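Local coordinates for protein putative cellulase CEL6 (Mycobacterium tuberculosis, PDB 1UP3) that probably hydrolyses internal beta-1,4-glucosidic bonds of cellulose as a family 6 endoglucanase, binding the glucan chain in a cleft on its catalytic domain, at residues A2-A6 / A254-L258; R183-V189 / S212-D217. All blocks are in the same frame, centred on the assembly; numbering follows the deposited sequence. Where two conformers were deposited one is given.

Interaction 1 (A2-A6 / A254-L258). With SO4 (sulfate ion), chain D.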
# COMPACT_ATOMS: atom_id res chain seq x y z
N ALA A 2 -17.95 10.25 -8.28
CA ALA A 2 -17.22 9.63 -9.41
C ALA A 2 -15.90 9.07 -8.86
O ALA A 2 -15.55 9.33 -7.70
CB ALA A 2 -16.95 10.65 -10.50
N ASN A 3 -15.20 8.31 -9.70
CA ASN A 3 -13.92 7.69 -9.29
C ASN A 3 -12.86 8.79 -9.20
O ASN A 3 -12.53 9.38 -10.23
CB ASN A 3 -13.55 6.67 -10.34
CG ASN A 3 -12.30 5.89 -10.00
OD1 ASN A 3 -11.60 6.24 -9.05
ND2 ASN A 3 -12.06 4.81 -10.76
N PRO A 4 -12.33 9.08 -8.02
CA PRO A 4 -11.31 10.13 -7.86
C PRO A 4 -9.97 9.80 -8.54
O PRO A 4 -9.10 10.65 -8.69
CB PRO A 4 -11.15 10.22 -6.33
CG PRO A 4 -11.48 8.87 -5.82
CD PRO A 4 -12.59 8.37 -6.73
N LEU A 5 -9.79 8.56 -8.97
CA LEU A 5 -8.51 8.11 -9.51
C LEU A 5 -8.47 8.13 -11.03
O LEU A 5 -7.45 7.81 -11.62
CB LEU A 5 -8.19 6.69 -9.03
CG LEU A 5 -8.20 6.48 -7.52
CD1 LEU A 5 -7.65 5.10 -7.16
CD2 LEU A 5 -7.40 7.55 -6.82
N ALA A 6 -9.60 8.47 -11.67
CA ALA A 6 -9.68 8.45 -13.12
C ALA A 6 -9.24 9.85 -13.59
O ALA A 6 -9.15 10.77 -12.81
CB ALA A 6 -11.08 8.10 -13.56
N ALA A 254 -14.40 -1.26 -7.65
CA ALA A 254 -12.94 -1.24 -7.72
C ALA A 254 -12.51 0.01 -8.46
O ALA A 254 -12.65 0.09 -9.69
CB ALA A 254 -12.43 -2.50 -8.43
N ASP A 255 -12.03 1.01 -7.74
CA ASP A 255 -11.56 2.27 -8.34
C ASP A 255 -10.29 2.08 -9.18
O ASP A 255 -10.07 2.80 -10.17
CB ASP A 255 -11.23 3.31 -7.27
CG ASP A 255 -12.45 3.99 -6.63
OD1 ASP A 255 -13.58 3.89 -7.19
OD2 ASP A 255 -12.31 4.62 -5.55
N ALA A 256 -9.42 1.16 -8.75
CA ALA A 256 -8.17 0.94 -9.48
C ALA A 256 -7.47 -0.33 -9.10
O ALA A 256 -7.64 -0.84 -8.00
CB ALA A 256 -7.18 2.11 -9.20
N TYR A 257 -6.65 -0.80 -10.03
CA TYR A 257 -5.52 -1.67 -9.74
C TYR A 257 -4.30 -0.78 -9.58
O TYR A 257 -4.08 0.09 -10.42
CB TYR A 257 -5.27 -2.68 -10.87
CG TYR A 257 -6.45 -3.50 -11.31
CD1 TYR A 257 -7.49 -3.77 -10.47
CD2 TYR A 257 -6.51 -3.99 -12.62
CE1 TYR A 257 -8.61 -4.53 -10.90
CE2 TYR A 257 -7.58 -4.72 -13.06
CZ TYR A 257 -8.63 -4.99 -12.20
OH TYR A 257 -9.71 -5.69 -12.61
N LEU A 258 -3.59 -0.92 -8.47
CA LEU A 258 -2.39 -0.13 -8.19
C LEU A 258 -1.21 -1.03 -7.92
O LEU A 258 -1.39 -2.20 -7.54
CB LEU A 258 -2.58 0.79 -6.98
CG LEU A 258 -3.70 1.85 -7.06
CD1 LEU A 258 -3.82 2.55 -5.72
CD2 LEU A 258 -3.46 2.82 -8.23
S SO4 D . -18.96 6.89 -7.51
O1 SO4 D . -18.60 7.77 -6.39
O2 SO4 D . -17.84 6.11 -8.05
O3 SO4 D . -19.44 7.73 -8.62
O4 SO4 D . -20.04 6.01 -7.08
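An Asx turn near the N-terminus is tied here to strand 254-258, the last strand of the parallel sheet. Asn3 OD1 accepts a hydrogen bond from Leu5 N at 2.9 Å and closes the turn. It overlaps a type I beta turn, Asn3 to Ala6, whose Ala6 N to Asn3 O bond (3.4 Å) is weak. With OD1 held this way, the amide nitrogen faces the strand, and Asn3 ND2 donates to Asp255 O at 2.9 Å. One amide group thus shapes the loop and binds it to the sheet. Leu5 adds an apolar contact, with Leu5 CD1 3.7 Å from Ala256 CB. The carboxylate turns elsewhere: Asp255 OD2 is hydrogen-bonded to Tyr156 OH and forms a salt bridge with Arg183 NE. Ala2 N makes weak hydrogen bonds to O3 (2.9 Å) and O1 (3.2 Å) of a sulfate, probably from the crystallisation liquor. Pro4 and Leu5 pack on Tyr156, and Leu5 also on Val215, so the turn lies against strands of the distorted family 6 beta/alpha barrel.

Interaction 2 (R183-V189 / S212-D217). With SO4 (sulfate ion), chain D.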
# COMPACT_ATOMS: atom_id res chain seq x y z
N ARG A 183 -12.63 7.22 1.06
CA ARG A 183 -13.14 6.67 -0.19
C ARG A 183 -13.42 5.19 -0.05
O ARG A 183 -14.35 4.67 -0.67
CB ARG A 183 -12.14 6.93 -1.33
CG ARG A 183 -12.55 6.40 -2.69
CD ARG A 183 -13.85 6.99 -3.24
NE ARG A 183 -14.17 6.40 -4.53
CZ ARG A 183 -15.26 6.63 -5.23
NH1 ARG A 183 -16.16 7.51 -4.79
NH2 ARG A 183 -15.44 6.02 -6.39
N GLY A 184 -12.59 4.50 0.73
CA GLY A 184 -12.81 3.08 0.97
C GLY A 184 -11.60 2.39 1.55
O GLY A 184 -11.02 2.82 2.56
N PHE A 185 -11.23 1.27 0.94
CA PHE A 185 -10.22 0.40 1.49
C PHE A 185 -9.29 -0.21 0.42
O PHE A 185 -9.58 -0.13 -0.76
CB PHE A 185 -10.91 -0.74 2.32
CG PHE A 185 -11.86 -1.57 1.51
CD1 PHE A 185 -13.17 -1.15 1.32
CD2 PHE A 185 -11.47 -2.80 0.95
CE1 PHE A 185 -14.07 -1.91 0.59
CE2 PHE A 185 -12.39 -3.55 0.23
CZ PHE A 185 -13.68 -3.10 0.02
N SER A 186 -8.17 -0.79 0.87
CA SER A 186 -7.23 -1.45 -0.03
C SER A 186 -7.10 -2.90 0.29
O SER A 186 -7.24 -3.32 1.45
CB SER A 186 -5.85 -0.75 0.00
OG SER A 186 -5.36 -0.66 1.32
N LEU A 187 -6.83 -3.68 -0.76
CA LEU A 187 -6.65 -5.14 -0.66
C LEU A 187 -5.38 -5.62 -1.34
O LEU A 187 -4.89 -5.03 -2.30
CB LEU A 187 -7.80 -5.83 -1.38
CG LEU A 187 -9.23 -5.60 -0.87
CD1 LEU A 187 -10.25 -6.28 -1.79
CD2 LEU A 187 -9.32 -6.14 0.57
N ASN A 188 -4.87 -6.75 -0.84
CA ASN A 188 -3.77 -7.48 -1.46
C ASN A 188 -2.40 -6.81 -1.34
O ASN A 188 -1.48 -7.20 -2.07
CB ASN A 188 -4.07 -7.75 -2.94
CG ASN A 188 -3.56 -9.13 -3.42
OD1 ASN A 188 -3.48 -10.11 -2.66
ND2 ASN A 188 -3.17 -9.18 -4.68
N VAL A 189 -2.28 -5.80 -0.47
CA VAL A 189 -1.04 -5.05 -0.40
C VAL A 189 0.12 -5.97 -0.01
O VAL A 189 0.08 -6.67 1.01
CB VAL A 189 -1.15 -3.78 0.54
CG1 VAL A 189 0.23 -3.12 0.69
CG2 VAL A 189 -2.18 -2.82 0.03
N SER A 212 -18.72 1.24 -0.03
CA SER A 212 -17.38 1.83 -0.13
C SER A 212 -16.64 1.24 -1.33
O SER A 212 -16.96 0.14 -1.83
CB SER A 212 -16.59 1.63 1.14
OG SER A 212 -16.23 0.28 1.27
N HIS A 213 -15.66 1.99 -1.81
CA HIS A 213 -14.87 1.60 -2.97
C HIS A 213 -13.51 1.07 -2.53
O HIS A 213 -13.11 1.24 -1.38
CB HIS A 213 -14.73 2.80 -3.91
CG HIS A 213 -16.02 3.20 -4.59
ND1 HIS A 213 -17.01 3.91 -3.95
CD2 HIS A 213 -16.46 2.96 -5.85
CE1 HIS A 213 -18.03 4.07 -4.78
NE2 HIS A 213 -17.73 3.50 -5.94
N TYR A 214 -12.76 0.46 -3.45
CA TYR A 214 -11.50 -0.16 -3.05
C TYR A 214 -10.49 -0.18 -4.20
O TYR A 214 -10.84 -0.04 -5.39
CB TYR A 214 -11.71 -1.61 -2.49
CG TYR A 214 -12.35 -2.56 -3.46
CD1 TYR A 214 -13.74 -2.63 -3.59
CD2 TYR A 214 -11.59 -3.30 -4.33
CE1 TYR A 214 -14.33 -3.45 -4.53
CE2 TYR A 214 -12.18 -4.13 -5.28
CZ TYR A 214 -13.53 -4.19 -5.39
OH TYR A 214 -14.09 -4.97 -6.38
N VAL A 215 -9.25 -0.38 -3.81
CA VAL A 215 -8.17 -0.60 -4.75
C VAL A 215 -7.50 -1.94 -4.44
O VAL A 215 -7.56 -2.40 -3.29
CB VAL A 215 -7.16 0.53 -4.70
CG1 VAL A 215 -7.77 1.83 -5.15
CG2 VAL A 215 -6.57 0.69 -3.29
N ILE A 216 -6.94 -2.57 -5.46
CA ILE A 216 -6.26 -3.85 -5.34
C ILE A 216 -4.78 -3.62 -5.77
O ILE A 216 -4.54 -3.10 -6.87
CB ILE A 216 -6.91 -4.94 -6.21
CG1 ILE A 216 -8.37 -5.19 -5.79
CG2 ILE A 216 -6.12 -6.23 -6.10
CD1 ILE A 216 -9.18 -5.99 -6.82
N ASP A 217 -3.86 -4.13 -4.96
CA ASP A 217 -2.40 -4.18 -5.25
C ASP A 217 -2.21 -5.35 -6.22
O ASP A 217 -2.35 -6.52 -5.84
CB ASP A 217 -1.58 -4.40 -3.99
CG ASP A 217 -0.14 -4.17 -4.17
OD1 ASP A 217 0.31 -4.01 -5.34
OD2 ASP A 217 0.65 -4.09 -3.20
S SO4 D . -18.96 6.89 -7.51
O1 SO4 D . -18.60 7.77 -6.39
O2 SO4 D . -17.84 6.11 -8.05
O3 SO4 D . -19.44 7.73 -8.62
O4 SO4 D . -20.04 6.01 -7.08
O HOH W 1 -16.92 5.27 -1.52
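Strands 184-187 and 213-217 are neighbours in the parallel sheet of the family 6 beta/alpha barrel and belong to a beta-alpha-beta unit through helix 195-208. Five backbone hydrogen bonds join them, from His213 N to Arg183 O (3.2 Å) through to Asp217 N to Leu187 O (3.0 Å). Gly184 CA lies 3.0 Å from His213 O. A CB on Gly184 would clash with that oxygen.

Phe185 and Tyr214 both have chi1 near +60° (p) and chi2 of -85°. Their rings are nearly parallel, at 25°, but slid apart, with centroids 5.3 Å apart. The slide puts Tyr214 CB over the Phe185 ring face, 3.5 Å from its centroid, in a CH-pi contact. Leu187 and Ile216, both mt, lie on the same face, under helix 195-208. Ser186 and Val215 occupy the other face, with Ser186 CB 3.7 Å from Val215 CG2; Ser186 OG bonds to Asp158.

Asn188 chi1 (-143°) lies between wells. Its ND2 donates to Asp217 O at 3.0 Å, and OD1 accepts from Tyr193 N. Asp217 OD1 bonds to Ser219 OG and Ile260 N, and OD2 to Ser190 N and Lys261 N. Val189 belongs to the glycan pocket.

At the other end the Arg183 CA-to-CB bond points sideways, but chi1 t and chi2 p bring the guanidinium flat onto the His213 ring, centres 3.6 Å apart. NE forms a salt bridge to Asp255. Arg183 NH1 donates to sulfate O1 and Arg183 NH2 to sulfate O2, each at 2.9 Å. A water bridges the pair, 2.8 Å from both Arg183 O and His213 ND1.

The two interactions meet on one sheet, their centres about 9 Å apart. Strand 213-217 of interaction 2 is the neighbour of strand 254-258 of interaction 1, and Asp255 N lies 2.8 Å from Tyr214 O, a probable hydrogen bond. A salt bridge from Arg183 NE to Asp255 OD2, 2.8 Å long, connects the side chains, while Asp255 OD1 packs 3.3 Å from His213 CD2. The sulfate ion touches both interactions, weakly through Ala2 N and by firm hydrogen bonds through Arg183. This is the end of strand 184-187 opposite to Val189. There interaction 2 reaches the glycan pocket, and the side chain of Val189 is about 6 Å from a bound glucose.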